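Local coordinates for tRNA (adenine(58)-N(1))-methyltransferase TrmI (Thermus thermophilus, PDB 2PWY), which catalyses the S-adenosyl-L-methionine-dependent methylation of N1 of adenosine 58 in tRNA and is required for cell growth at extreme temperatures, at residues L12-E26 against F30-L43. Residues are numbered along the deposited sequence; the frame is centred on the assembly and turned at random.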
loop_
_atom_site.group_PDB
_atom_site.type_symbol
_atom_site.label_atom_id
_atom_site.label_comp_id
_atom_site.label_asym_id
_atom_site.label_seq_id
_atom_site.Cartn_x
_atom_site.Cartn_y
_atom_site.Cartn_z
ATOM N N LEU A 12 28.577 -2.203 -12.695
ATOM C CA LEU A 12 29.258 -3.226 -11.923
ATOM C C LEU A 12 28.566 -3.366 -10.576
ATOM O O LEU A 12 28.145 -2.367 -9.983
ATOM C CB LEU A 12 30.726 -2.846 -11.710
ATOM C CG LEU A 12 31.548 -2.448 -12.942
ATOM C CD1 LEU A 12 33.001 -2.197 -12.535
ATOM C CD2 LEU A 12 31.451 -3.509 -14.047
ATOM N N LYS A 13 28.425 -4.605 -10.112
ATOM C CA LYS A 13 27.943 -4.875 -8.756
ATOM C C LYS A 13 28.939 -5.762 -8.017
ATOM O O LYS A 13 29.437 -6.765 -8.569
ATOM C CB LYS A 13 26.567 -5.545 -8.761
ATOM C CG LYS A 13 25.428 -4.665 -9.285
ATOM C CD LYS A 13 24.042 -5.222 -8.903
ATOM C CE LYS A 13 23.580 -6.357 -9.845
ATOM N NZ LYS A 13 22.124 -6.736 -9.714
ATOM N N ASP A 14 29.237 -5.396 -6.773
ATOM C CA ASP A 14 30.116 -6.213 -5.941
ATOM C C ASP A 14 29.291 -7.181 -5.087
ATOM O O ASP A 14 28.058 -7.192 -5.185
ATOM C CB ASP A 14 31.090 -5.340 -5.122
ATOM C CG ASP A 14 30.387 -4.400 -4.143
ATOM O OD1 ASP A 14 29.235 -4.665 -3.732
ATOM O OD2 ASP A 14 31.019 -3.387 -3.765
ATOM N N ARG A 15 29.957 -8.003 -4.274
ATOM C CA ARG A 15 29.263 -9.022 -3.484
ATOM C C ARG A 15 28.317 -8.433 -2.426
ATOM O O ARG A 15 27.338 -9.072 -2.047
ATOM C CB ARG A 15 30.256 -10.003 -2.849
ATOM N N LYS A 16 28.615 -7.223 -1.962
ATOM C CA LYS A 16 27.757 -6.524 -0.995
ATOM C C LYS A 16 26.534 -5.887 -1.662
ATOM O O LYS A 16 25.645 -5.373 -0.974
ATOM C CB LYS A 16 28.556 -5.463 -0.238
ATOM N N GLY A 17 26.500 -5.924 -2.996
ATOM C CA GLY A 17 25.393 -5.381 -3.788
ATOM C C GLY A 17 25.506 -3.916 -4.174
ATOM O O GLY A 17 24.562 -3.348 -4.738
ATOM N N ARG A 18 26.642 -3.292 -3.866
ATOM C CA ARG A 18 26.896 -1.914 -4.282
ATOM C C ARG A 18 27.016 -1.842 -5.808
ATOM O O ARG A 18 27.651 -2.698 -6.423
ATOM C CB ARG A 18 28.164 -1.371 -3.618
ATOM N N ALA A 19 26.402 -0.825 -6.407
ATOM C CA ALA A 19 26.402 -0.658 -7.866
ATOM C C ALA A 19 27.223 0.550 -8.306
ATOM O O ALA A 19 27.223 1.590 -7.643
ATOM C CB ALA A 19 24.978 -0.550 -8.393
ATOM N N TYR A 20 27.919 0.398 -9.428
ATOM C CA TYR A 20 28.807 1.430 -9.947
ATOM C C TYR A 20 28.635 1.547 -11.445
ATOM O O TYR A 20 28.730 0.552 -12.164
ATOM C CB TYR A 20 30.270 1.088 -9.663
ATOM C CG TYR A 20 30.574 0.713 -8.231
ATOM C CD1 TYR A 20 31.062 1.663 -7.331
ATOM C CD2 TYR A 20 30.389 -0.594 -7.779
ATOM C CE1 TYR A 20 31.347 1.319 -6.009
ATOM C CE2 TYR A 20 30.675 -0.946 -6.458
ATOM C CZ TYR A 20 31.152 0.016 -5.584
ATOM O OH TYR A 20 31.431 -0.326 -4.273
ATOM N N LEU A 21 28.407 2.770 -11.908
ATOM C CA LEU A 21 28.280 3.038 -13.325
ATOM C C LEU A 21 29.657 3.401 -13.861
ATOM O O LEU A 21 30.331 4.298 -13.339
ATOM C CB LEU A 21 27.263 4.164 -13.555
ATOM C CG LEU A 21 26.571 4.352 -14.903
ATOM C CD1 LEU A 21 25.793 3.115 -15.377
ATOM C CD2 LEU A 21 25.635 5.546 -14.801
ATOM N N VAL A 22 30.085 2.676 -14.883
ATOM C CA VAL A 22 31.424 2.840 -15.441
ATOM C C VAL A 22 31.310 3.107 -16.936
ATOM O O VAL A 22 30.576 2.420 -17.649
ATOM C CB VAL A 22 32.313 1.601 -15.140
ATOM C CG1 VAL A 22 33.682 1.722 -15.805
ATOM C CG2 VAL A 22 32.457 1.404 -13.628
ATOM N N PHE A 23 32.008 4.142 -17.389
ATOM C CA PHE A 23 32.077 4.479 -18.801
ATOM C C PHE A 23 33.466 4.037 -19.271
ATOM O O PHE A 23 34.455 4.742 -19.054
ATOM C CB PHE A 23 31.836 5.978 -19.011
ATOM C CG PHE A 23 30.484 6.446 -18.528
ATOM C CD1 PHE A 23 29.408 6.533 -19.406
ATOM C CD2 PHE A 23 30.282 6.770 -17.186
ATOM C CE1 PHE A 23 28.143 6.950 -18.956
ATOM C CE2 PHE A 23 29.026 7.187 -16.720
ATOM C CZ PHE A 23 27.953 7.278 -17.606
ATOM N N PRO A 24 33.547 2.841 -19.874
ATOM C CA PRO A 24 34.857 2.231 -20.136
ATOM C C PRO A 24 35.695 3.042 -21.112
ATOM O O PRO A 24 35.162 3.659 -22.035
ATOM C CB PRO A 24 34.504 0.866 -20.745
ATOM C CG PRO A 24 33.065 0.645 -20.413
ATOM C CD PRO A 24 32.441 1.987 -20.337
ATOM N N LYS A 25 37.003 3.049 -20.884
ATOM C CA LYS A 25 37.949 3.687 -21.792
ATOM C C LYS A 25 39.246 2.885 -21.749
ATOM O O LYS A 25 39.602 2.331 -20.712
ATOM C CB LYS A 25 38.168 5.160 -21.414
ATOM C CG LYS A 25 38.888 5.384 -20.095
ATOM C CD LYS A 25 38.759 6.813 -19.591
ATOM C CE LYS A 25 39.798 7.079 -18.502
ATOM N NZ LYS A 25 39.416 8.212 -17.601
ATOM N N GLU A 26 39.930 2.781 -22.881
ATOM C CA GLU A 26 41.198 2.067 -22.891
ATOM C C GLU A 26 42.200 2.780 -21.991
ATOM O O GLU A 26 42.343 4.003 -22.045
ATOM C CB GLU A 26 41.758 1.896 -24.306
ATOM C CG GLU A 26 42.865 0.842 -24.370
ATOM C CD GLU A 26 43.531 0.752 -25.730
ATOM O OE1 GLU A 26 43.196 1.576 -26.602
ATOM O OE2 GLU A 26 44.390 -0.141 -25.914
ATOM N N PHE A 30 39.039 0.803 -12.973
ATOM C CA PHE A 30 37.994 0.884 -11.963
ATOM C C PHE A 30 38.631 0.614 -10.618
ATOM O O PHE A 30 39.241 -0.433 -10.421
ATOM C CB PHE A 30 36.881 -0.147 -12.239
ATOM C CG PHE A 30 35.823 -0.202 -11.162
ATOM C CD1 PHE A 30 34.918 0.844 -11.010
ATOM C CD2 PHE A 30 35.743 -1.292 -10.295
ATOM C CE1 PHE A 30 33.937 0.807 -10.016
ATOM C CE2 PHE A 30 34.759 -1.339 -9.290
ATOM C CZ PHE A 30 33.865 -0.289 -9.155
ATOM N N HIS A 31 38.496 1.562 -9.696
ATOM C CA HIS A 31 39.084 1.424 -8.369
ATOM C C HIS A 31 38.054 0.897 -7.392
ATOM O O HIS A 31 36.894 1.316 -7.410
ATOM C CB HIS A 31 39.666 2.755 -7.887
ATOM C CG HIS A 31 40.751 3.283 -8.772
ATOM N ND1 HIS A 31 42.059 2.862 -8.676
ATOM C CD2 HIS A 31 40.715 4.175 -9.791
ATOM C CE1 HIS A 31 42.787 3.481 -9.590
ATOM N NE2 HIS A 31 41.996 4.280 -10.282
ATOM N N HIS A 32 38.484 -0.038 -6.549
ATOM C CA HIS A 32 37.589 -0.710 -5.612
ATOM C C HIS A 32 38.418 -1.288 -4.476
ATOM O O HIS A 32 39.549 -1.729 -4.703
ATOM C CB HIS A 32 36.811 -1.817 -6.331
ATOM C CG HIS A 32 35.707 -2.405 -5.516
ATOM N ND1 HIS A 32 35.906 -3.456 -4.644
ATOM C CD2 HIS A 32 34.393 -2.094 -5.436
ATOM C CE1 HIS A 32 34.760 -3.765 -4.065
ATOM N NE2 HIS A 32 33.825 -2.956 -4.531
ATOM N N HIS A 33 37.852 -1.302 -3.269
ATOM C CA HIS A 33 38.623 -1.642 -2.062
ATOM C C HIS A 33 39.243 -3.052 -2.036
ATOM O O HIS A 33 40.289 -3.266 -1.409
ATOM C CB HIS A 33 37.845 -1.323 -0.772
ATOM C CG HIS A 33 36.768 -2.309 -0.438
ATOM N ND1 HIS A 33 35.558 -2.350 -1.101
ATOM C CD2 HIS A 33 36.704 -3.269 0.518
ATOM C CE1 HIS A 33 34.805 -3.304 -0.581
ATOM N NE2 HIS A 33 35.477 -3.877 0.404
ATOM N N LYS A 34 38.618 -4.000 -2.720
ATOM C CA LYS A 34 39.186 -5.350 -2.793
ATOM C C LYS A 34 39.890 -5.640 -4.121
ATOM O O LYS A 34 40.068 -6.794 -4.504
ATOM C CB LYS A 34 38.136 -6.413 -2.457
ATOM C CG LYS A 34 37.863 -6.554 -0.952
ATOM C CD LYS A 34 37.326 -7.938 -0.620
ATOM C CE LYS A 34 36.492 -7.958 0.654
ATOM N NZ LYS A 34 37.320 -7.832 1.886
ATOM N N GLY A 35 40.320 -4.587 -4.809
ATOM C CA GLY A 35 41.104 -4.771 -6.021
ATOM C C GLY A 35 40.611 -3.935 -7.180
ATOM O O GLY A 35 39.425 -3.986 -7.543
ATOM N N SER A 36 41.528 -3.153 -7.748
ATOM C CA SER A 36 41.247 -2.376 -8.949
ATOM C C SER A 36 41.278 -3.266 -10.187
ATOM O O SER A 36 42.000 -4.267 -10.229
ATOM C CB SER A 36 42.241 -1.227 -9.087
ATOM O OG SER A 36 42.047 -0.285 -8.045
ATOM N N VAL A 37 40.482 -2.900 -11.190
ATOM C CA VAL A 37 40.320 -3.716 -12.388
ATOM C C VAL A 37 40.444 -2.822 -13.618
ATOM O O VAL A 37 39.729 -1.825 -13.713
ATOM C CB VAL A 37 38.932 -4.431 -12.403
ATOM C CG1 VAL A 37 38.763 -5.270 -13.665
ATOM C CG2 VAL A 37 38.752 -5.308 -11.161
ATOM N N PRO A 38 41.335 -3.185 -14.570
ATOM C CA PRO A 38 41.418 -2.420 -15.819
ATOM C C PRO A 38 40.097 -2.498 -16.569
ATOM O O PRO A 38 39.432 -3.544 -16.557
ATOM C CB PRO A 38 42.510 -3.138 -16.629
ATOM C CG PRO A 38 43.192 -4.050 -15.688
ATOM C CD PRO A 38 42.278 -4.324 -14.545
ATOM N N HIS A 39 39.710 -1.400 -17.219
ATOM C CA HIS A 39 38.483 -1.394 -18.005
ATOM C C HIS A 39 38.438 -2.511 -19.047
ATOM O O HIS A 39 37.376 -3.071 -19.316
ATOM C CB HIS A 39 38.273 -0.021 -18.645
ATOM C CG HIS A 39 37.838 1.027 -17.669
ATOM N ND1 HIS A 39 37.438 2.285 -18.062
ATOM C CD2 HIS A 39 37.718 1.001 -16.319
ATOM C CE1 HIS A 39 37.113 2.998 -16.998
ATOM N NE2 HIS A 39 37.264 2.240 -15.927
ATOM N N GLU A 40 39.595 -2.851 -19.610
ATOM C CA GLU A 40 39.679 -3.946 -20.577
ATOM C C GLU A 40 39.137 -5.257 -20.004
ATOM O O GLU A 40 38.477 -6.017 -20.718
ATOM C CB GLU A 40 41.122 -4.152 -21.044
ATOM C CG GLU A 40 41.695 -2.993 -21.852
ATOM C CD GLU A 40 42.164 -1.804 -21.007
ATOM O OE1 GLU A 40 42.134 -1.869 -19.754
ATOM O OE2 GLU A 40 42.578 -0.795 -21.614
ATOM N N ALA A 41 39.414 -5.522 -18.729
ATOM C CA ALA A 41 38.958 -6.773 -18.098
ATOM C C ALA A 41 37.434 -6.802 -18.043
ATOM O O ALA A 41 36.814 -7.860 -18.192
ATOM C CB ALA A 41 39.532 -6.931 -16.707
ATOM N N LEU A 42 36.848 -5.627 -17.816
ATOM C CA LEU A 42 35.396 -5.468 -17.735
ATOM C C LEU A 42 34.750 -5.758 -19.070
ATOM O O LEU A 42 33.764 -6.491 -19.151
ATOM C CB LEU A 42 35.028 -4.057 -17.268
ATOM C CG LEU A 42 35.580 -3.623 -15.910
ATOM C CD1 LEU A 42 35.258 -2.151 -15.627
ATOM C CD2 LEU A 42 35.082 -4.498 -14.777
ATOM N N LEU A 43 35.318 -5.179 -20.120
ATOM C CA LEU A 43 34.827 -5.378 -21.472
ATOM C C LEU A 43 34.987 -6.837 -21.896
ATOM O O LEU A 43 34.106 -7.414 -22.541
ATOM C CB LEU A 43 35.548 -4.428 -22.430
ATOM C CG LEU A 43 35.374 -2.924 -22.124
ATOM C CD1 LEU A 43 36.495 -2.109 -22.760
ATOM C CD2 LEU A 43 34.011 -2.410 -22.581
#
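Phe30 CG lies trans to its backbone N (chi1 175°), while Tyr20 CG stands beside its own N, and the two rings meet between a beta hairpin and the strand-turn-strand-helix unit that follows it in the small N-terminal domain, which may take part in tRNA recognition. The hairpin pairs strands 10-13 and 19-22 through a type I turn, Asp14 to Gly17; the second unit makes a two-stranded ladder and then enters helix 39-45. The rings form a T-shaped pair, planes at 71°: the edge of Phe30 points at the face of Tyr20, CZ of Phe30 lying 3.6 Å from CG of Tyr20. From the hairpin's other strand, Leu12 CD1 sits over the centre of the Phe30 face, 3.6 Å from the ring centroid, a CH-pi contact. The same methyl reaches Leu42 CD2 at 3.8 Å, tying the ladder's ring to the helix. At the turn, His32 NE2 donates to the anti lone pair of Asp14 OD2 (2.9 Å, 168°). Tyr20 OH donates to that oxygen from above the carboxylate plane (3.1 Å). A leucine in place of Tyr20 would probably leave Asp14 OD2 with one donor fewer and the Phe30 edge without an aromatic face to meet. Arg18 N meets Asp14 OD1 from out of the carboxylate plane at 2.9 Å; with both oxygens held, these bonds together probably limit the group's rotation. At the end of strand 19-22, Val22 CG1 covers a face of His39, 4.0 Å from the ring centroid. Beyond the strand, Lys25 N donates to His39 ND1 in the ring plane at 3.0 Å.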